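Local structure of TRNA (adenine(9)-n1)-methyltransferase (Sulfolobus acidocaldarius, 5A7Z) at residues Tyr107-Ile112 / Asp171-Val176; Leu116-Phe119 / Glu124-Lys127; Leu134-Ile139 / Tyr156-Ala161; Arg140-Asp145 / Ile248-Lys253. The protein catalyses the S-adenosyl-L-methionine-dependent methylation of N1 of adenosine 9 in tRNA, acting as an archaeal Trm10 enzyme of the SPOUT class. All coordinates share one frame; numbering follows the deposited sequence.

Interaction 1 (Tyr107-Ile112 / Asp171-Val176); sequences YPKMVI and DEDNPV
Asp173 receives two donors from the start of strand 109-113, an inner strand of the mixed sheet of the SPOUT methyltransferase domain: the hydroxyl of Tyr107 and the ammonium of Lys109 both end on one carboxylate oxygen. Tyr107 OH gives its proton to Asp173 OD1 over a short 2.5 Å, and Lys109 NZ reaches the same Asp173 OD1 at 2.9 Å in a salt bridge. The donors divide the oxygen between them. The phenol comes on the anti side and the ammonium on the syn side, from opposite faces of the carboxylate plane, so neither crowds the other. OD1 lies near the plane of the Tyr107 ring, at its edge, while ring and carboxylate stand nearly perpendicular, at 82°. Lysine suits its place because its chain, fully extended beyond CG, spans the gap between backbones whose closest CA atoms, those of Lys109 and Asp173, are 8.5 Å apart. The two strands do not pair here: strand 196-202 lies between them, and Lys109 bonds through its backbone to Asn195 and Phe197.

Further out, Ser170 N holds the second carboxylate oxygen, OD2, which helps fix the rotation of the Asp173 group, and Asn195 grips the turn through Glu172 O and Asn174 N. The cis peptide before Pro108 bends the chain between the two donor residues. With two donors on one oxygen, the negative charge of Asp173 is probably well stabilised, although the contact lies at the surface. Beside the bonded group, Tyr107 OH also rests against Glu172 CB, at 3.5 Å.

Interaction 2 (Leu116-Phe119 / Glu124-Lys127); sequences LFEF and EKEK
Phe117 and Lys125 bring their CA atoms to 6.7 Å, the closest backbone approach between a short 3-10 turn ending at Phe119 and the early part of helix 122-142; within the turn, Phe119 N bonds to Leu116 O. No hydrogen bond joins the two segments, and the side chain of Lys125 does most of the work. Its methylenes pass over one face of the Phe117 ring, with Lys125 CG 3.9 Å from the ring centroid and 24° off the normal, a CH-pi contact displaced toward the rim at CZ. The ring reaches the helix because its CG stands anti to the backbone N (chi1 -171°). Lysine fits here for its dual character: the aliphatic part covers the aromatic face, CE passes 3.5 Å from Phe117 O, and a bend at the last torsion turns the ammonium to Glu118. That salt bridge, Lys125 NZ to Glu118 OE1, is long at 3.5 Å, so it probably contributes a modest attraction. Glu118 bends at chi2 to bring its carboxylate back to the lysine. Phe117 also has a cation-pi contact with Lys153. The arrangement is a beta-to-alpha connection of the SPOUT domain, in which the loop leaving strand 109-113 packs against the helix it leads into.

Interaction 3 (Leu134-Ile139 / Tyr156-Ala161); sequences LCLSVI and YVLGRA
Helix 122-142 passes the irregular 156-161 segment with Leu136 and Leu158 as nearest backbone neighbours, their CA atoms 7.1 Å apart, just where the chain makes a type II' beta turn from Leu158 to Ala161. The contact is apolar and rests on two leucines whose CB atoms point at each other's segment. Leu136 CB meets Leu158 CD1 at 4.0 Å, and the two branches of Leu136 then spread over the turn: CD1 lies 3.8 Å from Leu158 O, while CD2 faces Gly159 N at 4.0 Å. Both leucines carry CG opposite the backbone nitrogen (chi1 -173° and -175°), which extends each side chain across the gap between the backbones. The forked end of Leu136 suits covering turn backbone, while Leu158 fills an apolar site. Gly159 suits the first corner of the turn, where phi is positive, at 48°, and leaves Leu136 lying close over it. The turn is closed by Ala161 N bonding to Leu158 O. Leu158 also packs against Leu148 and Val150 of strand 148-151 and Val132 of the helix, so this turn, which leads into strand 162-164, lies between that helix and strand 148-151, while Cys135 and Val138 contact helix 242-255.

Interaction 4 (Arg140-Asp145 / Ile248-Lys253); sequences RKFLWD and IILRVK
Phe142 lays one face of its ring against Leu250: Leu250 CB sits 3.7 Å from the ring centroid and 14° off the normal, a CH-pi contact shifted toward the CG side of the ring. With chi1 at -62°, the ring is turned beside its own backbone nitrogen and presents that face to helix 242-255. Leu250 adopts nearly the same first torsion, and its two methyls part company. CD1 lies beyond the rim of the ring, 3.7 Å from Phe142 CD1, whereas CD2 meets Leu143 CD1, also at 3.7 Å. A branched leucine can thus serve two neighbours in succession. At the far end of the ring, Phe142 CZ has Arg251 CD at its edge, 3.7 Å away. The arginine bends at chi2, leaving CD by the ring and its guanidinium, turned 46° from the ring plane, to form a salt bridge with Glu247.

Within 140-145, Arg140 takes Asp145 side-on: NE bonds to OD1 at 2.8 Å and NH2 to OD2 at 2.9 Å. This paired grip, internal to its own segment, fixes the carboxylate's orientation. Between the segments no hydrogen bond forms; apolar burial holds the end of helix 122-142 and Leu143 to helix 242-255, while the Arg251 charge goes to Glu247.

In the fold
All four contacts lie in the TRM10-type methyltransferase region, and helix 122-142 links interactions 2, 3 and 4, which use its start, its later turns and its end. Interaction 4, about 3 Å from the chain's centre, is the hub: its centre lies about 12 Å from that of interaction 3 and 13 Å from that of interaction 1. Met110 joins them, packing on Ile139 and Leu250, while Asp145 probably accepts a hydrogen bond from Arg160 N. Interaction 2 stands apart, about 23 Å from interaction 1. Along the chain, 107-112 comes first and 248-253 last, with interactions 2 and 3 falling between the segments of interaction 1. Strand 109-113 is thus tied to both helices of one layer covering the sheet.

Interaction 1 (Tyr107-Ile112 / Asp171-Val176)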
loop_
_atom_site.group_PDB
_atom_site.type_symbol
_atom_site.label_atom_id
_atom_site.label_comp_id
_atom_site.label_asym_id
_atom_site.label_seq_id
_atom_site.Cartn_x
_atom_site.Cartn_y
_atom_site.Cartn_z
ATOM N N TYR A 107 6.972 6.966 0.475
ATOM C CA TYR A 107 5.934 6.919 1.462
ATOM C C TYR A 107 4.610 6.716 0.773
ATOM O O TYR A 107 4.452 7.075 -0.402
ATOM C CB TYR A 107 5.932 8.236 2.280
ATOM C CG TYR A 107 7.198 8.410 3.118
ATOM C CD1 TYR A 107 7.473 7.546 4.170
ATOM C CD2 TYR A 107 8.137 9.382 2.814
ATOM C CE1 TYR A 107 8.623 7.659 4.900
ATOM C CE2 TYR A 107 9.300 9.508 3.550
ATOM C CZ TYR A 107 9.540 8.637 4.593
ATOM O OH TYR A 107 10.692 8.753 5.357
ATOM N N PRO A 108 3.631 6.164 1.501
ATOM C CA PRO A 108 3.820 5.737 2.869
ATOM C C PRO A 108 4.467 4.359 2.963
ATOM O O PRO A 108 4.521 3.630 1.970
ATOM C CB PRO A 108 2.392 5.691 3.418
ATOM C CG PRO A 108 1.548 5.378 2.222
ATOM C CD PRO A 108 2.201 6.169 1.122
ATOM N N LYS A 109 4.962 4.033 4.160
ATOM C CA LYS A 109 5.611 2.752 4.432
ATOM C C LYS A 109 4.756 1.926 5.326
ATOM O O LYS A 109 4.329 2.388 6.365
ATOM C CB LYS A 109 6.940 2.969 5.120
ATOM C CG LYS A 109 7.959 3.621 4.238
ATOM C CD LYS A 109 9.243 3.805 4.998
ATOM C CE LYS A 109 10.314 4.412 4.114
ATOM N NZ LYS A 109 11.359 5.094 4.941
HETATM N N MSE A 110 4.544 0.685 4.935
HETATM C CA MSE A 110 3.802 -0.268 5.714
HETATM C C MSE A 110 4.812 -1.304 6.185
HETATM O O MSE A 110 5.459 -1.963 5.380
HETATM C CB MSE A 110 2.732 -0.914 4.806
HETATM C CG MSE A 110 1.957 0.129 3.969
HETATM SE SE MSE A 110 0.713 1.151 5.143
HETATM C CE MSE A 110 1.107 2.911 4.439
ATOM N N VAL A 111 4.938 -1.456 7.490
ATOM C CA VAL A 111 5.991 -2.288 8.074
ATOM C C VAL A 111 5.345 -3.395 8.838
ATOM O O VAL A 111 4.511 -3.136 9.726
ATOM C CB VAL A 111 6.865 -1.454 9.011
ATOM C CG1 VAL A 111 7.884 -2.314 9.698
ATOM C CG2 VAL A 111 7.553 -0.342 8.221
ATOM N N ILE A 112 5.627 -4.626 8.438
ATOM C CA ILE A 112 5.199 -5.791 9.207
ATOM C C ILE A 112 6.348 -6.233 10.101
ATOM O O ILE A 112 7.419 -6.645 9.614
ATOM C CB ILE A 112 4.782 -6.974 8.308
ATOM C CG1 ILE A 112 3.807 -6.505 7.208
ATOM C CG2 ILE A 112 4.151 -8.088 9.146
ATOM C CD1 ILE A 112 2.643 -5.734 7.747
ATOM N N ASP A 171 15.338 10.037 9.146
ATOM C CA ASP A 171 14.974 11.387 9.596
ATOM C C ASP A 171 13.519 11.758 9.386
ATOM O O ASP A 171 13.013 12.642 10.062
ATOM C CB ASP A 171 15.792 12.434 8.794
ATOM C CG ASP A 171 16.997 12.942 9.548
ATOM O OD1 ASP A 171 16.930 13.016 10.779
ATOM O OD2 ASP A 171 18.006 13.295 8.901
ATOM N N GLU A 172 12.934 11.240 8.311
ATOM C CA GLU A 172 11.644 11.703 7.831
ATOM C C GLU A 172 10.516 10.761 8.153
ATOM O O GLU A 172 9.377 11.116 7.958
ATOM C CB GLU A 172 11.684 11.935 6.330
ATOM C CG GLU A 172 11.636 13.408 5.973
ATOM C CD GLU A 172 11.582 13.645 4.487
ATOM O OE1 GLU A 172 12.149 12.819 3.741
ATOM O OE2 GLU A 172 10.989 14.664 4.070
ATOM N N ASP A 173 10.834 9.557 8.626
ATOM C CA ASP A 173 9.813 8.592 8.997
ATOM C C ASP A 173 9.070 9.110 10.156
ATOM O O ASP A 173 9.665 9.483 11.131
ATOM C CB ASP A 173 10.438 7.278 9.414
ATOM C CG ASP A 173 11.159 6.604 8.298
ATOM O OD1 ASP A 173 10.886 6.930 7.112
ATOM O OD2 ASP A 173 12.009 5.733 8.603
ATOM N N ASN A 174 7.764 9.039 10.104
ATOM C CA ASN A 174 6.955 9.504 11.208
ATOM C C ASN A 174 5.958 8.426 11.610
ATOM O O ASN A 174 4.791 8.487 11.222
ATOM C CB ASN A 174 6.249 10.767 10.793
ATOM C CG ASN A 174 5.330 11.279 11.843
ATOM O OD1 ASN A 174 5.412 10.914 13.004
ATOM N ND2 ASN A 174 4.399 12.093 11.428
ATOM N N PRO A 175 6.432 7.415 12.375
ATOM C CA PRO A 175 5.764 6.130 12.506
ATOM C C PRO A 175 4.686 6.141 13.536
ATOM O O PRO A 175 4.752 6.902 14.500
ATOM C CB PRO A 175 6.882 5.186 12.962
ATOM C CG PRO A 175 8.142 5.988 12.922
ATOM C CD PRO A 175 7.716 7.407 13.069
ATOM N N VAL A 176 3.683 5.309 13.329
ATOM C CA VAL A 176 2.766 4.971 14.392
ATOM C C VAL A 176 2.679 3.450 14.474
ATOM O O VAL A 176 2.984 2.762 13.503
ATOM C CB VAL A 176 1.413 5.593 14.129
ATOM C CG1 VAL A 176 0.732 4.904 12.966
ATOM C CG2 VAL A 176 0.554 5.535 15.371
#

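Interaction 2 (Leu116-Phe119 / Glu124-Lys127)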
loop_
_atom_site.group_PDB
_atom_site.type_symbol
_atom_site.label_atom_id
_atom_site.label_comp_id
_atom_site.label_asym_id
_atom_site.label_seq_id
_atom_site.Cartn_x
_atom_site.Cartn_y
_atom_site.Cartn_z
ATOM N N LEU A 116 8.849 -10.814 16.644
ATOM C CA LEU A 116 8.275 -11.758 17.607
ATOM C C LEU A 116 8.110 -13.225 17.115
ATOM O O LEU A 116 7.637 -14.056 17.880
ATOM C CB LEU A 116 6.890 -11.248 18.092
ATOM C CG LEU A 116 5.616 -11.639 17.285
ATOM C CD1 LEU A 116 4.354 -11.292 18.071
ATOM C CD2 LEU A 116 5.559 -11.016 15.896
ATOM N N PHE A 117 8.460 -13.528 15.859
ATOM C CA PHE A 117 7.943 -14.728 15.197
ATOM C C PHE A 117 8.177 -15.996 16.024
ATOM O O PHE A 117 7.267 -16.787 16.222
ATOM C CB PHE A 117 8.538 -14.902 13.798
ATOM C CG PHE A 117 7.872 -16.000 12.986
ATOM C CD1 PHE A 117 6.594 -15.811 12.428
ATOM C CD2 PHE A 117 8.505 -17.231 12.792
ATOM C CE1 PHE A 117 5.972 -16.831 11.711
ATOM C CE2 PHE A 117 7.889 -18.246 12.072
ATOM C CZ PHE A 117 6.623 -18.044 11.531
ATOM N N GLU A 118 9.372 -16.133 16.576
ATOM C CA GLU A 118 9.736 -17.327 17.334
ATOM C C GLU A 118 9.043 -17.449 18.704
ATOM O O GLU A 118 9.085 -18.489 19.310
ATOM C CB GLU A 118 11.257 -17.395 17.474
ATOM C CG GLU A 118 11.991 -17.476 16.122
ATOM C CD GLU A 118 11.694 -18.777 15.344
ATOM O OE1 GLU A 118 11.565 -19.844 15.990
ATOM O OE2 GLU A 118 11.607 -18.741 14.089
ATOM N N PHE A 119 8.343 -16.409 19.141
ATOM C CA PHE A 119 7.548 -16.459 20.369
ATOM C C PHE A 119 6.116 -16.945 20.106
ATOM O O PHE A 119 5.360 -17.121 21.047
ATOM C CB PHE A 119 7.427 -15.066 21.003
ATOM C CG PHE A 119 8.743 -14.423 21.370
ATOM C CD1 PHE A 119 9.545 -13.819 20.402
ATOM C CD2 PHE A 119 9.130 -14.325 22.699
ATOM C CE1 PHE A 119 10.732 -13.197 20.744
ATOM C CE2 PHE A 119 10.317 -13.699 23.044
ATOM C CZ PHE A 119 11.119 -13.137 22.063
ATOM N N GLU A 124 -0.539 -19.543 15.389
ATOM C CA GLU A 124 -0.208 -18.134 15.192
ATOM C C GLU A 124 0.842 -17.927 14.090
ATOM O O GLU A 124 0.678 -17.073 13.221
ATOM C CB GLU A 124 0.284 -17.532 16.508
ATOM C CG GLU A 124 -0.831 -17.353 17.536
ATOM C CD GLU A 124 -0.340 -16.942 18.936
ATOM O OE1 GLU A 124 0.842 -17.202 19.299
ATOM O OE2 GLU A 124 -1.171 -16.375 19.696
ATOM N N LYS A 125 1.916 -18.704 14.129
ATOM C CA LYS A 125 2.921 -18.660 13.062
ATOM C C LYS A 125 2.306 -18.877 11.666
ATOM O O LYS A 125 2.682 -18.204 10.674
ATOM C CB LYS A 125 3.954 -19.705 13.303
ATOM C CG LYS A 125 4.928 -19.364 14.418
ATOM C CD LYS A 125 5.843 -20.534 14.679
ATOM C CE LYS A 125 6.855 -20.229 15.755
ATOM N NZ LYS A 125 8.184 -20.634 15.266
ATOM N N GLU A 126 1.377 -19.826 11.583
ATOM C CA GLU A 126 0.849 -20.225 10.291
ATOM C C GLU A 126 -0.059 -19.130 9.770
ATOM O O GLU A 126 0.107 -18.699 8.653
ATOM C CB GLU A 126 0.100 -21.564 10.359
ATOM C CG GLU A 126 0.220 -22.409 9.090
ATOM C CD GLU A 126 -0.700 -23.646 9.088
ATOM O OE1 GLU A 126 -0.928 -24.235 10.172
ATOM O OE2 GLU A 126 -1.189 -24.038 7.989
ATOM N N LYS A 127 -1.036 -18.709 10.573
ATOM C CA LYS A 127 -1.847 -17.534 10.237
ATOM C C LYS A 127 -0.965 -16.399 9.788
ATOM O O LYS A 127 -1.157 -15.833 8.735
ATOM C CB LYS A 127 -2.613 -17.036 11.445
ATOM C CG LYS A 127 -3.831 -17.848 11.793
ATOM C CD LYS A 127 -4.390 -17.397 13.134
ATOM C CE LYS A 127 -5.084 -16.056 13.035
ATOM N NZ LYS A 127 -6.568 -16.199 13.032
#

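Interaction 3 (Leu134-Ile139 / Tyr156-Ala161)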
loop_
_atom_site.group_PDB
_atom_site.type_symbol
_atom_site.label_atom_id
_atom_site.label_comp_id
_atom_site.label_asym_id
_atom_site.label_seq_id
_atom_site.Cartn_x
_atom_site.Cartn_y
_atom_site.Cartn_z
ATOM N N LEU A 134 -0.687 -12.464 1.920
ATOM C CA LEU A 134 -1.837 -11.686 1.519
ATOM C C LEU A 134 -1.588 -10.182 1.452
ATOM O O LEU A 134 -2.241 -9.492 0.675
ATOM C CB LEU A 134 -3.011 -11.951 2.484
ATOM C CG LEU A 134 -3.629 -13.347 2.358
ATOM C CD1 LEU A 134 -4.740 -13.572 3.382
ATOM C CD2 LEU A 134 -4.168 -13.555 0.952
ATOM N N CYS A 135 -0.692 -9.676 2.304
ATOM C CA CYS A 135 -0.302 -8.269 2.298
ATOM C C CYS A 135 0.341 -7.890 0.991
ATOM O O CYS A 135 0.213 -6.765 0.572
ATOM C CB CYS A 135 0.672 -7.926 3.450
ATOM S SG CYS A 135 -0.111 -7.894 5.088
ATOM N N LEU A 136 1.057 -8.815 0.353
ATOM C CA LEU A 136 1.618 -8.515 -0.947
ATOM C C LEU A 136 0.509 -8.229 -1.976
ATOM O O LEU A 136 0.674 -7.352 -2.842
ATOM C CB LEU A 136 2.497 -9.638 -1.428
ATOM C CG LEU A 136 3.276 -9.359 -2.725
ATOM C CD1 LEU A 136 4.418 -8.373 -2.523
ATOM C CD2 LEU A 136 3.800 -10.662 -3.261
ATOM N N SER A 137 -0.621 -8.938 -1.878
ATOM C CA SER A 137 -1.772 -8.662 -2.793
ATOM C C SER A 137 -2.444 -7.352 -2.465
ATOM O O SER A 137 -2.793 -6.606 -3.349
ATOM C CB SER A 137 -2.817 -9.777 -2.759
ATOM O OG SER A 137 -2.370 -10.874 -3.511
ATOM N N VAL A 138 -2.598 -7.068 -1.188
ATOM C CA VAL A 138 -3.093 -5.776 -0.766
ATOM C C VAL A 138 -2.195 -4.623 -1.222
ATOM O O VAL A 138 -2.677 -3.654 -1.821
ATOM C CB VAL A 138 -3.296 -5.726 0.754
ATOM C CG1 VAL A 138 -3.666 -4.333 1.188
ATOM C CG2 VAL A 138 -4.393 -6.725 1.183
ATOM N N ILE A 139 -0.907 -4.690 -0.943
ATOM C CA ILE A 139 -0.035 -3.547 -1.291
ATOM C C ILE A 139 -0.097 -3.252 -2.797
ATOM O O ILE A 139 -0.102 -2.105 -3.236
ATOM C CB ILE A 139 1.407 -3.720 -0.803
ATOM C CG1 ILE A 139 2.062 -2.348 -0.559
ATOM C CG2 ILE A 139 2.258 -4.494 -1.789
ATOM C CD1 ILE A 139 1.512 -1.593 0.623
ATOM N N TYR A 156 13.419 -14.729 4.477
ATOM C CA TYR A 156 12.163 -14.705 3.745
ATOM C C TYR A 156 12.132 -13.912 2.445
ATOM O O TYR A 156 12.919 -13.021 2.281
ATOM C CB TYR A 156 11.130 -14.088 4.650
ATOM C CG TYR A 156 9.786 -14.700 4.510
ATOM C CD1 TYR A 156 9.627 -16.063 4.616
ATOM C CD2 TYR A 156 8.674 -13.921 4.269
ATOM C CE1 TYR A 156 8.397 -16.643 4.493
ATOM C CE2 TYR A 156 7.429 -14.491 4.147
ATOM C CZ TYR A 156 7.307 -15.858 4.256
ATOM O OH TYR A 156 6.085 -16.453 4.131
ATOM N N VAL A 157 11.216 -14.258 1.546
ATOM C CA VAL A 157 11.098 -13.568 0.268
ATOM C C VAL A 157 9.664 -13.604 -0.249
ATOM O O VAL A 157 8.962 -14.603 -0.092
ATOM C CB VAL A 157 12.031 -14.181 -0.793
ATOM C CG1 VAL A 157 11.813 -13.513 -2.141
ATOM C CG2 VAL A 157 13.483 -14.057 -0.357
ATOM N N LEU A 158 9.232 -12.366 -0.521
ATOM C CA LEU A 158 7.873 -11.925 -0.767
ATOM C C LEU A 158 7.822 -10.869 -1.874
ATOM O O LEU A 158 7.865 -9.702 -1.615
ATOM C CB LEU A 158 7.318 -11.303 0.495
ATOM C CG LEU A 158 5.878 -10.866 0.565
ATOM C CD1 LEU A 158 4.970 -12.059 0.661
ATOM C CD2 LEU A 158 5.671 -9.981 1.756
ATOM N N GLY A 159 7.733 -11.299 -3.114
ATOM C CA GLY A 159 7.825 -10.395 -4.225
ATOM C C GLY A 159 8.997 -9.480 -4.081
ATOM O O GLY A 159 10.047 -9.893 -3.699
ATOM N N ARG A 160 8.778 -8.205 -4.349
ATOM C CA ARG A 160 9.798 -7.175 -4.239
ATOM C C ARG A 160 9.738 -6.313 -2.990
ATOM O O ARG A 160 10.277 -5.237 -2.951
ATOM C CB ARG A 160 9.687 -6.259 -5.419
ATOM C CG ARG A 160 9.546 -7.022 -6.682
ATOM C CD ARG A 160 10.905 -7.324 -7.172
ATOM N NE ARG A 160 11.251 -6.289 -8.095
ATOM C CZ ARG A 160 12.351 -5.557 -8.033
ATOM N NH1 ARG A 160 13.253 -5.743 -7.080
ATOM N NH2 ARG A 160 12.539 -4.634 -8.956
ATOM N N ALA A 161 9.061 -6.799 -1.980
ATOM C CA ALA A 161 8.981 -6.103 -0.729
ATOM C C ALA A 161 10.365 -5.988 -0.102
ATOM O O ALA A 161 11.253 -6.759 -0.416
ATOM C CB ALA A 161 8.034 -6.844 0.194
#

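Interaction 4 (Arg140-Asp145 / Ile248-Lys253)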
loop_
_atom_site.group_PDB
_atom_site.type_symbol
_atom_site.label_atom_id
_atom_site.label_comp_id
_atom_site.label_asym_id
_atom_site.label_seq_id
_atom_site.Cartn_x
_atom_site.Cartn_y
_atom_site.Cartn_z
ATOM N N ARG A 140 -0.250 -4.295 -3.569
ATOM C CA ARG A 140 -0.311 -4.165 -5.014
ATOM C C ARG A 140 -1.608 -3.565 -5.545
ATOM O O ARG A 140 -1.628 -3.109 -6.652
ATOM C CB ARG A 140 -0.068 -5.511 -5.642
ATOM C CG ARG A 140 1.390 -5.827 -5.725
ATOM C CD ARG A 140 1.587 -7.218 -6.283
ATOM N NE ARG A 140 3.000 -7.540 -6.305
ATOM C CZ ARG A 140 3.504 -8.695 -6.734
ATOM N NH1 ARG A 140 2.704 -9.654 -7.169
ATOM N NH2 ARG A 140 4.815 -8.895 -6.701
ATOM N N LYS A 141 -2.630 -3.544 -4.711
ATOM C CA LYS A 141 -3.884 -2.917 -4.999
ATOM C C LYS A 141 -3.814 -1.395 -4.841
ATOM O O LYS A 141 -4.541 -0.696 -5.459
ATOM C CB LYS A 141 -4.948 -3.450 -4.046
ATOM C CG LYS A 141 -5.923 -4.447 -4.580
ATOM C CD LYS A 141 -5.281 -5.603 -5.266
ATOM C CE LYS A 141 -6.036 -6.895 -5.037
ATOM N NZ LYS A 141 -5.273 -8.098 -5.455
ATOM N N PHE A 142 -2.934 -0.922 -3.965
ATOM C CA PHE A 142 -2.877 0.503 -3.659
ATOM C C PHE A 142 -1.573 1.156 -4.101
ATOM O O PHE A 142 -1.581 2.227 -4.707
ATOM C CB PHE A 142 -3.094 0.734 -2.161
ATOM C CG PHE A 142 -4.435 0.274 -1.665
ATOM C CD1 PHE A 142 -4.646 -1.053 -1.331
ATOM C CD2 PHE A 142 -5.483 1.169 -1.532
ATOM C CE1 PHE A 142 -5.879 -1.479 -0.874
ATOM C CE2 PHE A 142 -6.718 0.749 -1.075
ATOM C CZ PHE A 142 -6.916 -0.577 -0.746
ATOM N N LEU A 143 -0.455 0.512 -3.790
ATOM C CA LEU A 143 0.836 1.078 -4.080
ATOM C C LEU A 143 1.645 0.111 -4.905
ATOM O O LEU A 143 1.195 -0.299 -5.916
ATOM C CB LEU A 143 1.554 1.406 -2.783
ATOM C CG LEU A 143 0.915 2.484 -1.925
ATOM C CD1 LEU A 143 1.283 2.474 -0.462
ATOM C CD2 LEU A 143 1.038 3.863 -2.520
ATOM N N TRP A 144 2.828 -0.259 -4.446
ATOM C CA TRP A 144 3.571 -1.339 -5.037
ATOM C C TRP A 144 4.403 -2.034 -3.982
ATOM O O TRP A 144 4.474 -1.561 -2.873
ATOM C CB TRP A 144 4.392 -0.869 -6.225
ATOM C CG TRP A 144 5.705 -0.390 -5.917
ATOM C CD1 TRP A 144 6.017 0.696 -5.223
ATOM C CD2 TRP A 144 6.918 -0.994 -6.284
ATOM N NE1 TRP A 144 7.354 0.832 -5.117
ATOM C CE2 TRP A 144 7.938 -0.207 -5.769
ATOM C CE3 TRP A 144 7.248 -2.134 -6.997
ATOM C CZ2 TRP A 144 9.256 -0.518 -5.940
ATOM C CZ3 TRP A 144 8.548 -2.430 -7.170
ATOM C CH2 TRP A 144 9.539 -1.626 -6.649
ATOM N N ASP A 145 4.983 -3.173 -4.336
ATOM C CA ASP A 145 5.797 -3.974 -3.422
ATOM C C ASP A 145 6.711 -3.145 -2.526
ATOM O O ASP A 145 6.924 -3.473 -1.407
ATOM C CB ASP A 145 6.692 -4.991 -4.149
ATOM C CG ASP A 145 5.934 -5.971 -5.014
ATOM O OD1 ASP A 145 4.853 -5.662 -5.489
ATOM O OD2 ASP A 145 6.438 -7.055 -5.233
ATOM N N ILE A 248 -7.211 -1.423 5.464
ATOM C CA ILE A 248 -7.914 -0.309 6.075
ATOM C C ILE A 248 -7.099 0.966 6.030
ATOM O O ILE A 248 -7.645 2.052 5.775
ATOM C CB ILE A 248 -8.299 -0.595 7.538
ATOM C CG1 ILE A 248 -9.443 -1.613 7.597
ATOM C CG2 ILE A 248 -8.696 0.698 8.240
ATOM C CD1 ILE A 248 -9.635 -2.264 8.955
ATOM N N ILE A 249 -5.817 0.863 6.369
ATOM C CA ILE A 249 -4.945 2.051 6.412
ATOM C C ILE A 249 -4.889 2.611 4.995
ATOM O O ILE A 249 -5.026 3.794 4.775
ATOM C CB ILE A 249 -3.488 1.728 6.874
ATOM C CG1 ILE A 249 -3.439 0.987 8.217
ATOM C CG2 ILE A 249 -2.652 2.995 6.971
ATOM C CD1 ILE A 249 -4.047 1.745 9.367
ATOM N N LEU A 250 -4.673 1.740 4.040
ATOM C CA LEU A 250 -4.524 2.158 2.655
ATOM C C LEU A 250 -5.854 2.690 2.065
ATOM O O LEU A 250 -5.825 3.583 1.250
ATOM C CB LEU A 250 -3.964 1.012 1.821
ATOM C CG LEU A 250 -2.553 0.525 2.195
ATOM C CD1 LEU A 250 -2.240 -0.785 1.481
ATOM C CD2 LEU A 250 -1.502 1.569 1.845
ATOM N N ARG A 251 -7.007 2.193 2.530
ATOM C CA ARG A 251 -8.296 2.734 2.068
ATOM C C ARG A 251 -8.318 4.189 2.380
ATOM O O ARG A 251 -8.796 4.983 1.608
ATOM C CB ARG A 251 -9.508 2.154 2.823
ATOM C CG ARG A 251 -9.779 0.669 2.750
ATOM C CD ARG A 251 -9.861 0.169 1.364
ATOM N NE ARG A 251 -10.692 -1.044 1.255
ATOM C CZ ARG A 251 -11.834 -1.097 0.583
ATOM N NH1 ARG A 251 -12.371 0.006 0.082
ATOM N NH2 ARG A 251 -12.468 -2.232 0.453
ATOM N N VAL A 252 -7.929 4.501 3.613
ATOM C CA VAL A 252 -8.086 5.823 4.163
ATOM C C VAL A 252 -7.072 6.768 3.513
ATOM O O VAL A 252 -7.426 7.852 3.075
ATOM C CB VAL A 252 -7.918 5.802 5.686
ATOM C CG1 VAL A 252 -7.824 7.206 6.226
ATOM C CG2 VAL A 252 -9.079 5.060 6.341
ATOM N N LYS A 253 -5.851 6.303 3.330
ATOM C CA LYS A 253 -4.790 7.187 2.867
ATOM C C LYS A 253 -4.750 7.367 1.368
ATOM O O LYS A 253 -4.313 8.414 0.893
ATOM C CB LYS A 253 -3.454 6.672 3.311
ATOM C CG LYS A 253 -3.283 6.681 4.819
ATOM C CD LYS A 253 -1.864 6.321 5.183
ATOM C CE LYS A 253 -0.863 7.360 4.664
ATOM N NZ LYS A 253 -1.023 8.616 5.423
#